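Local coordinates for trehalose synthase regulatory protein (Candida albicans, PDB 5HUS), which probably acts as a regulatory subunit of the fungal trehalose synthase complex and carries a C-terminal domain related to the HAD-clan trehalose-phosphatases, at residues I255-Y260 / T286-T291; L274-I279 / Y292-I297. All blocks are in the same frame, centred on the assembly; numbering follows the deposited sequence.

Overall arrangement
Both contacts belong to the trehalose-phosphatase-like part of the chain, with centres about 10 Å apart. Their segments alternate along the chain: the helix of 255-260 leads into the strand of 274-279, and the loop of 286-291 runs straight into the strand of 292-297. Interaction 1 holds that loop on the helix by a carboxylate and a tyrosine ring; interaction 2 pairs the two parallel strands in the central sheet. They are joined where Thr291 N meets Thr275 OG1 at 3.1 Å, in a hydrogen bond, and where Tyr260 OH lies 3.2 Å from Thr277 OG1, in a weak one.

Interaction 1 (I255-Y260 / T286-T291); sequences IDEANY and TKTAAT
Glu257 reaches from the helix with its carboxylate and grips the loop at Thr288 and Ala289, while Tyr260, one turn on, offers a ring face to Ala290. The polar part is a two-pronged grip. Ala289 N donates to Glu257 OE1 at 2.8 Å, arriving on the syn side and 15° out of the carboxylate plane. Thr288 OG1 donates to Glu257 OE2 at 2.7 Å, on the syn lone pair, the two side chains crossing at about a right angle. A bend at chi2 (-52°) turns Glu257 CD away from an extended course, and with both oxygens held the carboxylate should have little freedom to rotate. A water adds a third link, donating to Glu257 OE2 and Lys287 O.

Within the loop, Thr288 OG1 also accepts from Ala290 N at 3.0 Å, forming an ST turn. Thr288 OG1 stands anti to the backbone N (chi1 -178°), which places it between the helix and Ala290 N; the one oxygen donates to the first and accepts from the second. The turn ties Ala290 to the residue that Glu257 holds.

The ring contacts centre on Tyr260. Ala290 CB makes a CH-pi contact almost on the ring normal, 3.7 Å from the centroid of the Tyr260 ring; on the opposite face Asp256 O lies toward the rim, and Glu257 CD is at the edge, in plane. Ala289 CB packs beside Tyr260 CB at 4.2 Å.

Away from the loop, Tyr260 OH is hydrogen-bonded to Gly251 O, just ahead of the helix. Asn264, further along helix 254-265, holds Ala289 O with its ND2. The contact thus fastens the loop between strands 272-278 and 292-294 to helix 254-265, with Tyr260 resting on Thr275 and Ala290 on Thr277 of strand 272-278.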
# COMPACT_ATOMS: atom_id res chain seq x y z
N ILE A 255 0.06 6.90 -5.47
CA ILE A 255 0.60 5.60 -5.12
C ILE A 255 -0.38 4.49 -5.48
O ILE A 255 0.01 3.45 -6.00
CB ILE A 255 0.98 5.54 -3.63
CG1 ILE A 255 2.26 6.34 -3.40
CG2 ILE A 255 1.16 4.10 -3.17
CD1 ILE A 255 2.86 6.18 -2.02
N ASP A 256 -1.67 4.72 -5.21
CA ASP A 256 -2.70 3.79 -5.66
C ASP A 256 -2.63 3.60 -7.16
O ASP A 256 -2.74 2.49 -7.67
CB ASP A 256 -4.09 4.29 -5.27
CG ASP A 256 -4.40 4.09 -3.80
OD1 ASP A 256 -4.16 2.97 -3.30
OD2 ASP A 256 -4.86 5.05 -3.15
N GLU A 257 -2.42 4.71 -7.88
CA GLU A 257 -2.42 4.68 -9.33
C GLU A 257 -1.30 3.80 -9.87
O GLU A 257 -1.52 3.05 -10.82
CB GLU A 257 -2.29 6.09 -9.90
CG GLU A 257 -3.58 6.90 -9.77
CD GLU A 257 -4.78 6.16 -10.33
OE1 GLU A 257 -4.66 5.57 -11.42
OE2 GLU A 257 -5.84 6.17 -9.67
N ALA A 258 -0.12 3.89 -9.26
CA ALA A 258 0.99 3.04 -9.65
C ALA A 258 0.64 1.57 -9.41
O ALA A 258 0.97 0.71 -10.22
CB ALA A 258 2.26 3.41 -8.90
N ASN A 259 -0.03 1.30 -8.30
CA ASN A 259 -0.47 -0.06 -8.01
C ASN A 259 -1.54 -0.56 -8.99
O ASN A 259 -1.50 -1.71 -9.41
CB ASN A 259 -0.98 -0.17 -6.57
CG ASN A 259 0.12 0.03 -5.54
OD1 ASN A 259 1.30 -0.17 -5.84
ND2 ASN A 259 -0.25 0.43 -4.33
N TYR A 260 -2.49 0.31 -9.36
CA TYR A 260 -3.52 -0.10 -10.32
C TYR A 260 -2.87 -0.47 -11.65
O TYR A 260 -3.17 -1.51 -12.23
CB TYR A 260 -4.55 1.01 -10.57
CG TYR A 260 -5.40 1.37 -9.38
CD1 TYR A 260 -5.94 0.39 -8.56
CD2 TYR A 260 -5.64 2.70 -9.06
CE1 TYR A 260 -6.72 0.73 -7.46
CE2 TYR A 260 -6.41 3.05 -7.97
CZ TYR A 260 -6.94 2.07 -7.17
OH TYR A 260 -7.70 2.44 -6.09
N THR A 286 -11.68 13.03 -10.72
CA THR A 286 -10.28 12.61 -10.68
C THR A 286 -10.04 11.42 -11.61
O THR A 286 -10.82 10.47 -11.63
CB THR A 286 -9.84 12.23 -9.26
OG1 THR A 286 -10.34 10.93 -8.93
CG2 THR A 286 -10.34 13.24 -8.24
N LYS A 287 -8.96 11.47 -12.37
CA LYS A 287 -8.62 10.40 -13.30
C LYS A 287 -8.00 9.20 -12.59
O LYS A 287 -7.27 9.36 -11.61
CB LYS A 287 -7.67 10.92 -14.39
CG LYS A 287 -8.31 11.94 -15.31
CD LYS A 287 -9.39 11.30 -16.17
CE LYS A 287 -10.17 12.34 -16.95
NZ LYS A 287 -10.91 13.26 -16.04
N THR A 288 -8.30 8.00 -13.07
CA THR A 288 -7.75 6.78 -12.48
C THR A 288 -7.57 5.66 -13.49
O THR A 288 -8.25 5.63 -14.53
CB THR A 288 -8.65 6.26 -11.34
OG1 THR A 288 -8.05 5.10 -10.75
CG2 THR A 288 -10.03 5.89 -11.88
N ALA A 289 -6.67 4.74 -13.18
CA ALA A 289 -6.44 3.57 -14.01
C ALA A 289 -7.21 2.36 -13.47
O ALA A 289 -7.21 1.30 -14.10
CB ALA A 289 -4.96 3.25 -14.10
N ALA A 290 -7.85 2.52 -12.31
CA ALA A 290 -8.69 1.46 -11.78
C ALA A 290 -9.84 1.17 -12.74
O ALA A 290 -10.41 2.10 -13.33
CB ALA A 290 -9.23 1.83 -10.40
N THR A 291 -10.17 -0.10 -12.92
CA THR A 291 -11.26 -0.47 -13.81
C THR A 291 -12.62 -0.19 -13.18
O THR A 291 -13.53 0.32 -13.85
CB THR A 291 -11.20 -1.96 -14.20
OG1 THR A 291 -9.90 -2.26 -14.71
CG2 THR A 291 -12.25 -2.29 -15.26
O HOH W 1 -6.39 8.81 -8.81

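Interaction 2 (L274-I279 / Y292-I297); sequences LTVTLI and YGVRGI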
# COMPACT_ATOMS: atom_id res chain seq x y z
N LEU A 274 -8.07 -7.63 -11.40
CA LEU A 274 -9.14 -6.66 -11.19
C LEU A 274 -8.61 -5.55 -10.31
O LEU A 274 -7.98 -5.79 -9.29
CB LEU A 274 -10.36 -7.33 -10.56
CG LEU A 274 -11.67 -6.54 -10.39
CD1 LEU A 274 -12.85 -7.51 -10.28
CD2 LEU A 274 -11.65 -5.63 -9.16
N THR A 275 -8.86 -4.31 -10.73
CA THR A 275 -8.53 -3.16 -9.91
C THR A 275 -9.81 -2.39 -9.62
O THR A 275 -10.64 -2.19 -10.51
CB THR A 275 -7.51 -2.25 -10.61
OG1 THR A 275 -7.95 -1.97 -11.94
CG2 THR A 275 -6.15 -2.93 -10.67
N VAL A 276 -9.97 -1.96 -8.37
CA VAL A 276 -11.16 -1.22 -7.98
C VAL A 276 -10.78 -0.11 -7.01
O VAL A 276 -9.96 -0.31 -6.11
CB VAL A 276 -12.23 -2.15 -7.34
CG1 VAL A 276 -11.62 -2.99 -6.23
CG2 VAL A 276 -13.41 -1.34 -6.82
N THR A 277 -11.35 1.07 -7.21
CA THR A 277 -11.05 2.20 -6.34
C THR A 277 -12.28 2.64 -5.57
O THR A 277 -13.40 2.55 -6.07
CB THR A 277 -10.49 3.40 -7.12
OG1 THR A 277 -10.15 4.44 -6.20
CG2 THR A 277 -11.51 3.95 -8.12
N LEU A 278 -12.05 3.10 -4.35
CA LEU A 278 -13.07 3.79 -3.57
C LEU A 278 -13.29 5.17 -4.16
O LEU A 278 -12.34 5.91 -4.41
CB LEU A 278 -12.65 3.89 -2.10
CG LEU A 278 -12.71 2.58 -1.32
CD1 LEU A 278 -11.87 2.67 -0.05
CD2 LEU A 278 -14.15 2.26 -0.98
N ILE A 279 -14.55 5.51 -4.41
CA ILE A 279 -14.90 6.82 -4.96
C ILE A 279 -15.92 7.50 -4.06
O ILE A 279 -16.58 6.85 -3.25
CB ILE A 279 -15.47 6.71 -6.38
CG1 ILE A 279 -16.78 5.92 -6.38
CG2 ILE A 279 -14.46 6.06 -7.31
CD1 ILE A 279 -17.35 5.68 -7.76
N TYR A 292 -12.75 -0.52 -11.90
CA TYR A 292 -14.03 -0.44 -11.20
C TYR A 292 -14.01 0.60 -10.08
O TYR A 292 -12.95 0.98 -9.58
CB TYR A 292 -14.39 -1.80 -10.60
CG TYR A 292 -14.63 -2.89 -11.61
CD1 TYR A 292 -15.91 -3.16 -12.08
CD2 TYR A 292 -13.59 -3.68 -12.08
CE1 TYR A 292 -16.14 -4.17 -13.00
CE2 TYR A 292 -13.80 -4.69 -13.00
CZ TYR A 292 -15.08 -4.93 -13.45
OH TYR A 292 -15.30 -5.94 -14.37
N GLY A 293 -15.20 1.05 -9.68
CA GLY A 293 -15.32 1.95 -8.54
C GLY A 293 -16.38 1.50 -7.54
O GLY A 293 -17.40 0.93 -7.92
N VAL A 294 -16.12 1.74 -6.25
CA VAL A 294 -17.11 1.53 -5.19
C VAL A 294 -17.24 2.80 -4.36
O VAL A 294 -16.26 3.51 -4.15
CB VAL A 294 -16.74 0.38 -4.22
CG1 VAL A 294 -17.45 -0.91 -4.61
CG2 VAL A 294 -15.23 0.21 -4.13
N ARG A 295 -18.44 3.08 -3.85
CA ARG A 295 -18.67 4.34 -3.17
C ARG A 295 -18.48 4.28 -1.66
O ARG A 295 -18.50 5.31 -0.99
CB ARG A 295 -20.07 4.86 -3.51
CG ARG A 295 -20.22 5.13 -4.99
CD ARG A 295 -21.33 6.11 -5.31
NE ARG A 295 -21.14 6.68 -6.64
CZ ARG A 295 -20.67 7.90 -6.87
NH1 ARG A 295 -20.37 8.70 -5.85
NH2 ARG A 295 -20.52 8.33 -8.11
N GLY A 296 -18.27 3.08 -1.12
CA GLY A 296 -18.02 2.94 0.30
C GLY A 296 -17.26 1.68 0.66
O GLY A 296 -17.24 0.72 -0.10
N ILE A 297 -16.64 1.68 1.84
CA ILE A 297 -15.86 0.52 2.27
C ILE A 297 -16.75 -0.67 2.63
O ILE A 297 -16.38 -1.82 2.38
CB ILE A 297 -14.94 0.89 3.46
CG1 ILE A 297 -14.10 -0.32 3.88
CG2 ILE A 297 -15.75 1.42 4.63
CD1 ILE A 297 -12.78 0.06 4.51
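Tyr292, Gly293 and Val294 pair in parallel with Val276, Thr277 and Leu278, the strand segments meeting at 35°. Four backbone bonds make the ladder: Tyr292 N to Thr275 O, Thr277 N to Tyr292 O, Val294 N to Thr277 O, and Ile279 N to Val294 O at 2.6 Å.

On the face carrying Val276, Leu278, Tyr292 and Val294, Val276 CG2 meets Val294 CG2 at 3.6 Å, and Leu278 CD2 lies 3.9 Å from the same Val294 methyl. The side chains of Tyr292 and Leu274 cross at about a right angle, Tyr292 CD2 lying 3.8 Å from Leu274 CG, with Thr275 O at the ring edge.

Beyond the strands, Ile279 CD1 sits over one face of the Arg295 guanidinium, toward the rim. CG1 of Ile279 takes the crowded position (chi1 63°), 3.8 Å from Arg295 CG. A salt bridge from Arg295 NH2 to Glu284 OE2 probably helps to position the guanidinium.

In the mainly parallel central sheet, consistent with the Rossmann-like core of HAD-clan proteins, strand 292-294 lies between strands 272-278 and 4-5; helix 8-15 touches Leu274 and Tyr292, helix 297-304 packs on Val294, and helix 254-265 meets Thr275.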